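Local atomic coordinates of hypothetical protein MJ1460 (Methanocaldococcus jannaschii DSM 2661, PDB entry 2OSO), a protein that is of uncharacterised function but binds a zinc ion and carries a V4R domain, consistent with membership of the vinyl-4-reductase family. Residues A[68-72]-A[127-132]; A[76-81]-A[119-124]; A[105-110]-A[143-147]; A[134-140]-A[152-158]. The protein carries 3 engineered substitutions. All coordinates share one frame; numbering follows the deposited sequence.

Interaction 1. Residues A[68-72]-A[127-132]; sequences NIEEL and CLEEIF
I131 of helix 118-132 lies against the start of helix 69-79, its side chain directed from CB at the first residues of that helix. With CG1 anti to the carbonyl carbon (chi1 -70°), the longer branch is sent along N68: CG1 of I131 passes N68 N at 3.7 Å, and the terminal CD1 comes to 3.5 Å from N68 O. That methyl also touches L72 CD2 at 4.0 Å and I69 CD1 at 4.1 Å, so one atom bridges residues a full turn apart. The short branch serves a different neighbour, since I131 CG2 sits 3.5 Å above the centre of the F132 ring. Replacing I131 with an alanine would probably open a gap between the helices beside N68, I69 and L72 and leave the F132 ring without the methyl over its face. Flanking contacts extend the apolar seam: I69 CD1 reaches F132 CE2 at 3.9 Å, the two side chains crossing at about a right angle, and L72 CD1 meets C127 CB at 3.8 Å. The facing end of the helix is itself fixed by N68, whose OD1 accepts from E71 N at 2.9 Å. I86 covers I69 and L72 from outside the pair, and P66 touches C127 and I131. The arrangement is helix-helix packing, in which an N-capped helix start meets the C-terminal turns of helix 118-132 in the V4R domain.

Interaction 2. Residues A[76-81]-A[119-124]; sequences FKLMNF and FIAGIL
F76 O accepts a backbone bond from F81 N at 2.9 Å, and this link carries the chain out of helix 69-79 with both phenylalanines directed at helix 118-132. N80, with positive phi, makes the reversal, and N80 N bonds back to K77 O; together the two bonds form a Schellman motif. I120 fits between the two rings. With CG1 anti to the carbonyl carbon (chi1 -75°), CG2 of I120 meets the edge of the F76 ring in its plane, 3.8 Å from F76 CE2, while I120 CG1 goes to the other ring and lies 3.6 Å from F81 CD2. A turn further on, I123 repeats this division: its CG2 stands near the plane of the F76 ring at the edge, 4.0 Å from F76 CE1, and its CD1 lies 4.1 Å from F81 CE2. L124 CD2 adds a contact at F76 CZ. The F81 ring is also covered on one face by its own segment, the methyl CE of selenomethionine M79 lying 3.8 Å above the plane toward the rim. F119 CE2 approaches the edge of F81 near its plane, 4.0 Å from F81 CE2. A serine at F81 is likely to leave I120 CG1 and the F119 ring without their shared neighbour and the M79 methyl free to shift. Beyond the pair, F119 packs edge-to-face with F60 and with F36 of the second subunit. This is wholly apolar helix-helix packing at the centre of the chain, joining a Schellman-terminated helix to the helix that lies on the antiparallel sheet through I120 and L124.

Interaction 3. Residues A[105-110]-A[143-147]; sequences PPYQWV and CVSQG. With ZN (zinc ion), chain B.
S145 OG donates to V110 O at 2.9 Å, coming from above the carbonyl plane, and so ties the short 3-10 segment 144-146 to the end of a type I turn, Y107 to V110. A water joins S145 OG to the loop, donating to it and to P106 O, each at 3.0 Å. V144, one residue earlier, sets each of its methyls on a different partner. CG1, anti to the backbone N (chi1 171°), rests on Q108 CG at 3.9 Å, and CG2 of V144 meets P105 CG at 3.7 Å. Q108 is extended beyond CG, yet its amide returns to its own loop: NE2 gives P105 O a nearly straight bond of 2.9 Å, in the carbonyl plane, and a second one to N104 OD1. In C143 the sulfur lies opposite the backbone N (chi1 -180°), placing SG 2.4 Å from the zinc ion, and SG also accepts from S145 N at 3.6 Å, an N-H...S bond. P106 O accepts from NE2 of H117, whose ND1 binds the metal, so the proline loop is second shell to the site. The two loops thus frame a zinc site of one histidine, one glutamate and two cysteines, completed by H117, E140 and C151.

Interaction 4. Residues A[134-140]-A[152-158]; sequences YYFVVNE and VFEVKEV. Engineered in segment 134-140: Y134 (natural residue Lys), Y135 (natural residue Lys). With ZN (zinc ion), chain B.
The engineered Y134 ring carries the E157 carboxylate stacked over one face, with planes 6° apart and E157 OE2 3.7 Å above the ring centre. The neighbouring ring, of the engineered Y135, meets V158 O at its edge, in plane. At the other end of the strand pair the F153 ring takes E140 over one face: E140 CG lies 4.1 Å from the ring centroid, a CH-pi contact, and the carboxylate is turned only 11° from the ring plane. E140 runs extended, with CG anti to the backbone N (chi1 -174°), and this carries OE2 past F153 to the zinc ion at 1.9 Å. On the same face F136 CD1 presses on V155 CG1 at 3.4 Å, and V138 CG1 on F153 CB at 3.7 Å; helix 118-132 covers this side through L128, A125 and I120. The backbones are joined by paired bonds, V137 with K156 and N139 with E154, including V137 N to K156 O at 2.8 Å. K156 NZ adds a weak bond to V137 O. Consecutive antiparallel strands 135-142 and 151-158 form a beta hairpin, with E140 near its turn end binding the zinc ion.

In the fold
Along the chain, helix 69-79 supplies the first segments of interactions 1 and 2, which meet helix 118-132 at points whose centres are 12 Å apart, with interaction 2 near the middle of the chain. Interaction 3 joins the loop after strand 98-103 to the turn of the hairpin formed by strands 135-142 and 151-158, the strands paired in interaction 4. Interactions 3 and 4, with centres 20 Å apart, both reach the zinc ion. Helix 118-132 lies against the hairpin, where A121 packs on V138 and I120 on F153, so helices, sheet and metal site form one body. Interactions 2 and 3 also contact the second subunit, bringing the zinc-bearing end close to the dimer interface.

Interaction 1. Residues A[68-72]-A[127-132]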
# COMPACT_ATOMS: atom_id res chain seq x y z
N ASN A 68 12.85 -8.59 18.48
CA ASN A 68 13.00 -10.03 18.69
C ASN A 68 12.03 -10.78 17.81
O ASN A 68 11.24 -10.18 17.06
CB ASN A 68 12.89 -10.40 20.20
CG ASN A 68 11.57 -9.97 20.86
OD1 ASN A 68 10.48 -10.19 20.32
ND2 ASN A 68 11.67 -9.42 22.09
N ILE A 69 12.16 -12.09 17.81
CA ILE A 69 11.31 -12.94 16.98
C ILE A 69 9.86 -12.82 17.42
O ILE A 69 8.98 -12.78 16.59
CB ILE A 69 11.78 -14.41 17.02
CG1 ILE A 69 13.16 -14.57 16.39
CG2 ILE A 69 10.79 -15.35 16.36
CD1 ILE A 69 13.34 -14.10 15.03
N GLU A 70 9.58 -12.66 18.72
CA GLU A 70 8.17 -12.63 19.11
C GLU A 70 7.50 -11.39 18.51
O GLU A 70 6.38 -11.45 18.00
CB GLU A 70 7.99 -12.74 20.64
CG GLU A 70 6.77 -13.62 21.10
CD GLU A 70 6.55 -14.94 20.28
OE1 GLU A 70 7.51 -15.74 20.06
OE2 GLU A 70 5.38 -15.19 19.87
N GLU A 71 8.21 -10.26 18.53
CA GLU A 71 7.74 -9.01 17.96
C GLU A 71 7.58 -9.11 16.43
O GLU A 71 6.62 -8.57 15.87
CB GLU A 71 8.71 -7.87 18.36
CG GLU A 71 8.15 -6.51 18.07
CD GLU A 71 8.88 -5.33 18.78
OE1 GLU A 71 9.96 -5.49 19.38
OE2 GLU A 71 8.35 -4.22 18.69
N LEU A 72 8.50 -9.80 15.78
CA LEU A 72 8.37 -10.07 14.33
C LEU A 72 7.06 -10.80 14.01
O LEU A 72 6.34 -10.46 13.03
CB LEU A 72 9.58 -10.88 13.84
CG LEU A 72 9.69 -11.27 12.36
CD1 LEU A 72 9.26 -10.18 11.40
CD2 LEU A 72 11.10 -11.71 12.06
N CYS A 127 14.09 -7.47 8.77
CA CYS A 127 13.76 -7.65 10.18
C CYS A 127 14.77 -8.52 10.94
O CYS A 127 15.14 -8.21 12.06
CB CYS A 127 12.36 -8.24 10.37
SG CYS A 127 11.04 -7.12 9.94
N LEU A 128 15.22 -9.58 10.30
CA LEU A 128 16.22 -10.49 10.88
C LEU A 128 17.57 -9.82 11.06
O LEU A 128 18.28 -10.13 12.03
CB LEU A 128 16.39 -11.72 10.01
CG LEU A 128 15.20 -12.69 10.09
CD1 LEU A 128 15.33 -13.75 8.96
CD2 LEU A 128 15.09 -13.33 11.45
N GLU A 129 17.96 -8.95 10.14
CA GLU A 129 19.12 -8.07 10.39
C GLU A 129 18.97 -7.11 11.60
O GLU A 129 19.91 -6.93 12.42
CB GLU A 129 19.49 -7.31 9.12
CG GLU A 129 20.68 -6.35 9.32
CD GLU A 129 21.08 -5.56 8.09
OE1 GLU A 129 20.86 -6.00 6.95
OE2 GLU A 129 21.64 -4.44 8.28
N GLU A 130 17.82 -6.44 11.71
CA GLU A 130 17.53 -5.62 12.88
C GLU A 130 17.64 -6.43 14.21
O GLU A 130 18.13 -5.92 15.22
CB GLU A 130 16.16 -4.94 12.74
CG GLU A 130 16.08 -3.78 11.76
CD GLU A 130 17.12 -2.69 11.97
OE1 GLU A 130 17.10 -1.97 13.01
OE2 GLU A 130 18.00 -2.54 11.09
N ILE A 131 17.17 -7.66 14.20
CA ILE A 131 17.17 -8.50 15.38
C ILE A 131 18.54 -9.07 15.69
O ILE A 131 18.96 -9.02 16.79
CB ILE A 131 16.14 -9.68 15.26
CG1 ILE A 131 14.71 -9.15 15.30
CG2 ILE A 131 16.35 -10.67 16.41
CD1 ILE A 131 13.68 -10.08 14.62
N PHE A 132 19.24 -9.60 14.69
CA PHE A 132 20.46 -10.38 14.89
C PHE A 132 21.78 -9.71 14.38
O PHE A 132 22.86 -10.29 14.55
CB PHE A 132 20.30 -11.75 14.22
CG PHE A 132 19.23 -12.64 14.87
CD1 PHE A 132 19.32 -12.98 16.24
CD2 PHE A 132 18.16 -13.12 14.14
CE1 PHE A 132 18.36 -13.78 16.84
CE2 PHE A 132 17.18 -13.91 14.73
CZ PHE A 132 17.30 -14.28 16.09

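Interaction 2. Residues A[76-81]-A[119-124]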
# COMPACT_ATOMS: atom_id res chain seq x y z
N PHE A 76 3.55 -9.38 11.87
CA PHE A 76 2.88 -10.10 10.75
C PHE A 76 1.37 -10.30 11.01
O PHE A 76 0.56 -10.15 10.09
CB PHE A 76 3.59 -11.40 10.41
CG PHE A 76 4.64 -11.24 9.32
CD1 PHE A 76 5.72 -10.40 9.52
CD2 PHE A 76 4.53 -11.91 8.13
CE1 PHE A 76 6.65 -10.18 8.54
CE2 PHE A 76 5.46 -11.71 7.13
CZ PHE A 76 6.54 -10.87 7.35
N LYS A 77 0.98 -10.57 12.25
CA LYS A 77 -0.46 -10.64 12.55
C LYS A 77 -1.15 -9.28 12.42
O LYS A 77 -2.27 -9.21 11.94
CB LYS A 77 -0.72 -11.20 13.95
CG LYS A 77 -0.40 -12.66 14.12
CD LYS A 77 -1.29 -13.57 13.25
CE LYS A 77 -2.78 -13.43 13.60
NZ LYS A 77 -3.64 -14.62 13.12
N LEU A 78 -0.50 -8.22 12.92
CA LEU A 78 -1.05 -6.86 12.80
C LEU A 78 -1.21 -6.39 11.35
O LEU A 78 -2.20 -5.71 11.01
CB LEU A 78 -0.16 -5.89 13.54
CG LEU A 78 -0.18 -5.97 15.05
CD1 LEU A 78 0.83 -4.99 15.65
CD2 LEU A 78 -1.61 -5.74 15.59
N MSE A 79 -0.26 -6.77 10.50
CA MSE A 79 -0.31 -6.44 9.09
C MSE A 79 -1.35 -7.29 8.34
O MSE A 79 -1.72 -6.97 7.21
CB MSE A 79 1.06 -6.64 8.48
CG MSE A 79 2.14 -5.73 8.94
SE MSE A 79 3.79 -6.02 7.86
CE MSE A 79 3.28 -5.07 6.25
N ASN A 80 -1.83 -8.36 8.98
CA ASN A 80 -2.71 -9.33 8.36
C ASN A 80 -1.98 -10.08 7.25
O ASN A 80 -2.57 -10.56 6.23
CB ASN A 80 -4.04 -8.71 7.90
CG ASN A 80 -5.14 -9.73 7.81
OD1 ASN A 80 -5.08 -10.74 8.49
ND2 ASN A 80 -6.14 -9.49 6.94
N PHE A 81 -0.69 -10.28 7.47
CA PHE A 81 0.18 -10.99 6.50
C PHE A 81 0.31 -12.49 6.81
O PHE A 81 0.91 -13.23 6.05
CB PHE A 81 1.56 -10.29 6.46
CG PHE A 81 1.68 -9.23 5.38
CD1 PHE A 81 0.58 -8.54 4.93
CD2 PHE A 81 2.92 -8.93 4.86
CE1 PHE A 81 0.69 -7.62 3.92
CE2 PHE A 81 3.08 -8.02 3.87
CZ PHE A 81 1.94 -7.34 3.38
N PHE A 119 8.19 -9.33 -1.72
CA PHE A 119 8.08 -8.25 -0.70
C PHE A 119 8.20 -8.81 0.71
O PHE A 119 9.02 -8.34 1.50
CB PHE A 119 6.79 -7.44 -0.92
CG PHE A 119 6.56 -6.36 0.09
CD1 PHE A 119 7.46 -5.31 0.20
CD2 PHE A 119 5.42 -6.34 0.87
CE1 PHE A 119 7.25 -4.32 1.15
CE2 PHE A 119 5.22 -5.32 1.79
CZ PHE A 119 6.13 -4.30 1.89
N ILE A 120 7.45 -9.87 1.03
CA ILE A 120 7.53 -10.51 2.37
C ILE A 120 8.97 -11.06 2.65
O ILE A 120 9.52 -10.92 3.75
CB ILE A 120 6.44 -11.65 2.54
CG1 ILE A 120 5.03 -11.04 2.76
CG2 ILE A 120 6.88 -12.62 3.67
CD1 ILE A 120 3.85 -12.03 2.77
N ALA A 121 9.60 -11.63 1.64
CA ALA A 121 10.94 -12.22 1.77
C ALA A 121 11.95 -11.11 2.10
O ALA A 121 12.79 -11.29 2.97
CB ALA A 121 11.35 -13.03 0.47
N GLY A 122 11.80 -9.95 1.47
CA GLY A 122 12.61 -8.77 1.77
C GLY A 122 12.37 -8.31 3.18
O GLY A 122 13.32 -7.93 3.95
N ILE A 123 11.09 -8.23 3.53
CA ILE A 123 10.75 -7.79 4.91
C ILE A 123 11.49 -8.67 5.94
O ILE A 123 12.08 -8.18 6.89
CB ILE A 123 9.28 -7.86 5.20
CG1 ILE A 123 8.53 -6.75 4.41
CG2 ILE A 123 9.05 -7.61 6.72
CD1 ILE A 123 6.99 -6.91 4.52
N LEU A 124 11.47 -9.96 5.70
CA LEU A 124 12.06 -10.95 6.62
C LEU A 124 13.56 -10.77 6.71
O LEU A 124 14.12 -10.82 7.79
CB LEU A 124 11.70 -12.37 6.17
CG LEU A 124 10.27 -12.81 6.49
CD1 LEU A 124 10.01 -14.15 5.80
CD2 LEU A 124 9.99 -12.86 7.98

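Interaction 3. Residues A[105-110]-A[143-147]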
# COMPACT_ATOMS: atom_id res chain seq x y z
N PRO A 105 -0.98 -16.50 4.15
CA PRO A 105 -0.33 -15.32 3.58
C PRO A 105 -1.32 -14.55 2.68
O PRO A 105 -2.43 -15.02 2.46
CB PRO A 105 0.78 -15.91 2.75
CG PRO A 105 0.11 -17.19 2.20
CD PRO A 105 -0.70 -17.71 3.36
N PRO A 106 -0.95 -13.36 2.21
CA PRO A 106 -1.80 -12.71 1.21
C PRO A 106 -1.72 -13.41 -0.15
O PRO A 106 -0.88 -14.30 -0.36
CB PRO A 106 -1.26 -11.26 1.14
CG PRO A 106 -0.21 -11.16 2.12
CD PRO A 106 0.17 -12.49 2.64
N TYR A 107 -2.60 -12.99 -1.06
CA TYR A 107 -2.59 -13.41 -2.44
C TYR A 107 -2.87 -14.88 -2.65
O TYR A 107 -2.30 -15.46 -3.54
CB TYR A 107 -1.25 -13.09 -3.10
CG TYR A 107 -0.92 -11.64 -3.10
CD1 TYR A 107 -1.78 -10.73 -3.70
CD2 TYR A 107 0.27 -11.17 -2.57
CE1 TYR A 107 -1.49 -9.41 -3.73
CE2 TYR A 107 0.59 -9.83 -2.61
CZ TYR A 107 -0.32 -8.95 -3.21
OH TYR A 107 -0.09 -7.58 -3.26
N GLN A 108 -3.72 -15.48 -1.81
CA GLN A 108 -4.12 -16.90 -2.00
C GLN A 108 -5.04 -17.15 -3.22
O GLN A 108 -5.21 -18.30 -3.69
CB GLN A 108 -4.76 -17.42 -0.72
CG GLN A 108 -3.84 -17.52 0.49
CD GLN A 108 -4.62 -17.83 1.76
OE1 GLN A 108 -5.49 -18.69 1.74
NE2 GLN A 108 -4.37 -17.08 2.83
N TRP A 109 -5.64 -16.08 -3.72
CA TRP A 109 -6.40 -16.09 -4.99
C TRP A 109 -5.46 -16.13 -6.21
O TRP A 109 -5.92 -16.19 -7.35
CB TRP A 109 -7.33 -14.88 -5.07
CG TRP A 109 -6.68 -13.55 -4.71
CD1 TRP A 109 -6.66 -12.95 -3.47
CD2 TRP A 109 -5.98 -12.67 -5.59
NE1 TRP A 109 -5.95 -11.79 -3.53
CE2 TRP A 109 -5.53 -11.59 -4.82
CE3 TRP A 109 -5.67 -12.70 -6.94
CZ2 TRP A 109 -4.79 -10.55 -5.37
CZ3 TRP A 109 -4.93 -11.69 -7.49
CH2 TRP A 109 -4.50 -10.64 -6.72
N VAL A 110 -4.13 -16.08 -5.98
CA VAL A 110 -3.15 -16.20 -7.06
C VAL A 110 -2.59 -17.61 -7.24
O VAL A 110 -2.12 -18.25 -6.31
CB VAL A 110 -1.95 -15.22 -6.85
CG1 VAL A 110 -0.93 -15.40 -7.94
CG2 VAL A 110 -2.41 -13.80 -6.83
N CYS A 143 5.65 -22.06 -1.93
CA CYS A 143 4.65 -20.96 -1.79
C CYS A 143 3.21 -21.51 -1.93
O CYS A 143 2.99 -22.45 -2.68
CB CYS A 143 4.96 -19.90 -2.85
SG CYS A 143 3.92 -18.44 -2.92
N VAL A 144 2.29 -20.94 -1.17
CA VAL A 144 0.86 -21.28 -1.19
C VAL A 144 0.30 -21.15 -2.61
O VAL A 144 -0.55 -21.94 -3.05
CB VAL A 144 0.08 -20.40 -0.15
CG1 VAL A 144 -1.46 -20.56 -0.28
CG2 VAL A 144 0.55 -20.72 1.25
N SER A 145 0.84 -20.20 -3.36
CA SER A 145 0.34 -19.97 -4.71
C SER A 145 0.82 -21.04 -5.70
O SER A 145 0.32 -21.11 -6.83
CB SER A 145 0.66 -18.54 -5.16
OG SER A 145 -0.10 -17.60 -4.39
N GLN A 146 1.75 -21.89 -5.26
CA GLN A 146 2.08 -23.13 -6.00
C GLN A 146 1.17 -24.32 -5.64
O GLN A 146 1.34 -25.39 -6.18
CB GLN A 146 3.52 -23.59 -5.75
CG GLN A 146 4.61 -22.53 -6.02
CD GLN A 146 5.98 -23.05 -5.55
OE1 GLN A 146 6.12 -23.48 -4.42
NE2 GLN A 146 6.98 -23.02 -6.44
N GLY A 147 0.24 -24.15 -4.71
CA GLY A 147 -0.62 -25.24 -4.24
C GLY A 147 -0.17 -25.80 -2.91
O GLY A 147 -0.79 -26.70 -2.37
ZN ZN B . 4.48 -17.53 -0.82
O HOH W 1 -0.61 -17.05 -1.45

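Interaction 4. Residues A[134-140]-A[152-158]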
# COMPACT_ATOMS: atom_id res chain seq x y z
N TYR A 134 23.50 -9.49 11.72
CA TYR A 134 24.05 -10.03 10.46
C TYR A 134 23.24 -9.60 9.25
O TYR A 134 22.05 -9.29 9.38
CB TYR A 134 24.10 -11.56 10.48
CG TYR A 134 24.80 -12.14 11.68
CD1 TYR A 134 26.07 -11.72 12.03
CD2 TYR A 134 24.19 -13.12 12.45
CE1 TYR A 134 26.74 -12.25 13.13
CE2 TYR A 134 24.84 -13.66 13.54
CZ TYR A 134 26.12 -13.24 13.88
OH TYR A 134 26.77 -13.78 14.97
N TYR A 135 23.90 -9.54 8.08
CA TYR A 135 23.23 -9.41 6.79
C TYR A 135 22.63 -10.75 6.50
O TYR A 135 23.31 -11.77 6.64
CB TYR A 135 24.20 -9.12 5.63
CG TYR A 135 24.91 -7.80 5.73
CD1 TYR A 135 24.21 -6.60 5.91
CD2 TYR A 135 26.29 -7.74 5.60
CE1 TYR A 135 24.87 -5.37 5.99
CE2 TYR A 135 26.97 -6.50 5.69
CZ TYR A 135 26.24 -5.33 5.87
OH TYR A 135 26.90 -4.10 5.93
N PHE A 136 21.36 -10.77 6.09
CA PHE A 136 20.66 -11.99 5.68
C PHE A 136 20.18 -11.92 4.25
O PHE A 136 19.75 -10.84 3.77
CB PHE A 136 19.46 -12.27 6.58
CG PHE A 136 19.83 -12.68 7.99
CD1 PHE A 136 20.06 -14.01 8.32
CD2 PHE A 136 19.99 -11.71 8.99
CE1 PHE A 136 20.40 -14.38 9.61
CE2 PHE A 136 20.35 -12.08 10.30
CZ PHE A 136 20.55 -13.40 10.60
N VAL A 137 20.22 -13.07 3.55
CA VAL A 137 19.46 -13.24 2.31
C VAL A 137 18.35 -14.29 2.50
O VAL A 137 18.60 -15.37 2.98
CB VAL A 137 20.35 -13.67 1.14
CG1 VAL A 137 19.51 -14.03 -0.04
CG2 VAL A 137 21.35 -12.52 0.79
N VAL A 138 17.13 -13.93 2.11
CA VAL A 138 15.94 -14.79 2.32
C VAL A 138 15.35 -15.10 0.95
O VAL A 138 15.05 -14.20 0.14
CB VAL A 138 14.92 -14.10 3.26
CG1 VAL A 138 13.62 -14.98 3.52
CG2 VAL A 138 15.62 -13.74 4.59
N ASN A 139 15.21 -16.40 0.68
CA ASN A 139 14.75 -16.87 -0.59
C ASN A 139 13.55 -17.81 -0.40
O ASN A 139 13.63 -18.77 0.33
CB ASN A 139 15.91 -17.56 -1.30
CG ASN A 139 15.52 -18.13 -2.65
OD1 ASN A 139 14.85 -17.46 -3.47
ND2 ASN A 139 15.97 -19.34 -2.92
N GLU A 140 12.44 -17.51 -1.05
CA GLU A 140 11.23 -18.27 -0.86
C GLU A 140 11.37 -19.45 -1.80
O GLU A 140 11.57 -19.26 -3.00
CB GLU A 140 9.95 -17.44 -1.15
CG GLU A 140 8.66 -18.20 -0.82
CD GLU A 140 7.40 -17.40 -1.10
OE1 GLU A 140 7.47 -16.45 -1.89
OE2 GLU A 140 6.33 -17.75 -0.55
N VAL A 152 7.41 -21.30 2.40
CA VAL A 152 8.65 -21.66 3.05
C VAL A 152 9.79 -20.79 2.53
O VAL A 152 10.03 -20.68 1.32
CB VAL A 152 9.00 -23.13 2.87
CG1 VAL A 152 10.34 -23.45 3.57
CG2 VAL A 152 7.88 -24.03 3.38
N PHE A 153 10.51 -20.20 3.48
CA PHE A 153 11.63 -19.31 3.22
C PHE A 153 12.93 -19.89 3.79
O PHE A 153 12.99 -20.27 4.97
CB PHE A 153 11.36 -17.94 3.83
CG PHE A 153 10.05 -17.28 3.36
CD1 PHE A 153 8.85 -17.55 4.02
CD2 PHE A 153 10.05 -16.38 2.31
CE1 PHE A 153 7.64 -16.92 3.63
CE2 PHE A 153 8.82 -15.75 1.88
CZ PHE A 153 7.64 -16.00 2.57
N GLU A 154 13.95 -19.91 2.95
CA GLU A 154 15.33 -20.26 3.29
C GLU A 154 16.08 -18.98 3.75
O GLU A 154 16.10 -17.98 2.99
CB GLU A 154 15.97 -20.76 2.01
CG GLU A 154 16.93 -21.84 2.06
CD GLU A 154 16.98 -22.54 0.69
OE1 GLU A 154 17.09 -21.79 -0.34
OE2 GLU A 154 16.81 -23.78 0.61
N VAL A 155 16.66 -19.00 4.96
CA VAL A 155 17.37 -17.84 5.54
C VAL A 155 18.86 -18.12 5.61
O VAL A 155 19.28 -19.06 6.29
CB VAL A 155 16.89 -17.47 6.99
CG1 VAL A 155 17.64 -16.20 7.53
CG2 VAL A 155 15.39 -17.27 7.03
N LYS A 156 19.64 -17.27 4.95
CA LYS A 156 21.08 -17.42 4.83
C LYS A 156 21.78 -16.20 5.37
O LYS A 156 21.40 -15.06 5.11
CB LYS A 156 21.49 -17.55 3.38
CG LYS A 156 21.20 -18.91 2.77
CD LYS A 156 21.41 -18.89 1.25
CE LYS A 156 20.38 -17.99 0.53
NZ LYS A 156 18.94 -18.12 1.00
N GLU A 157 22.84 -16.44 6.12
CA GLU A 157 23.64 -15.39 6.69
C GLU A 157 24.72 -15.11 5.66
O GLU A 157 25.31 -16.06 5.10
CB GLU A 157 24.22 -15.93 8.00
CG GLU A 157 24.63 -14.94 8.98
CD GLU A 157 25.46 -15.55 10.10
OE1 GLU A 157 24.91 -16.38 10.87
OE2 GLU A 157 26.64 -15.17 10.23
N VAL A 158 25.02 -13.85 5.39
CA VAL A 158 25.96 -13.50 4.36
C VAL A 158 26.89 -12.37 4.81
O VAL A 158 26.52 -11.54 5.65
CB VAL A 158 25.19 -13.07 3.06
CG1 VAL A 158 24.37 -14.25 2.49
CG2 VAL A 158 24.28 -11.86 3.30
ZN ZN B . 4.48 -17.53 -0.82
O HOH W 2 26.63 -10.81 8.37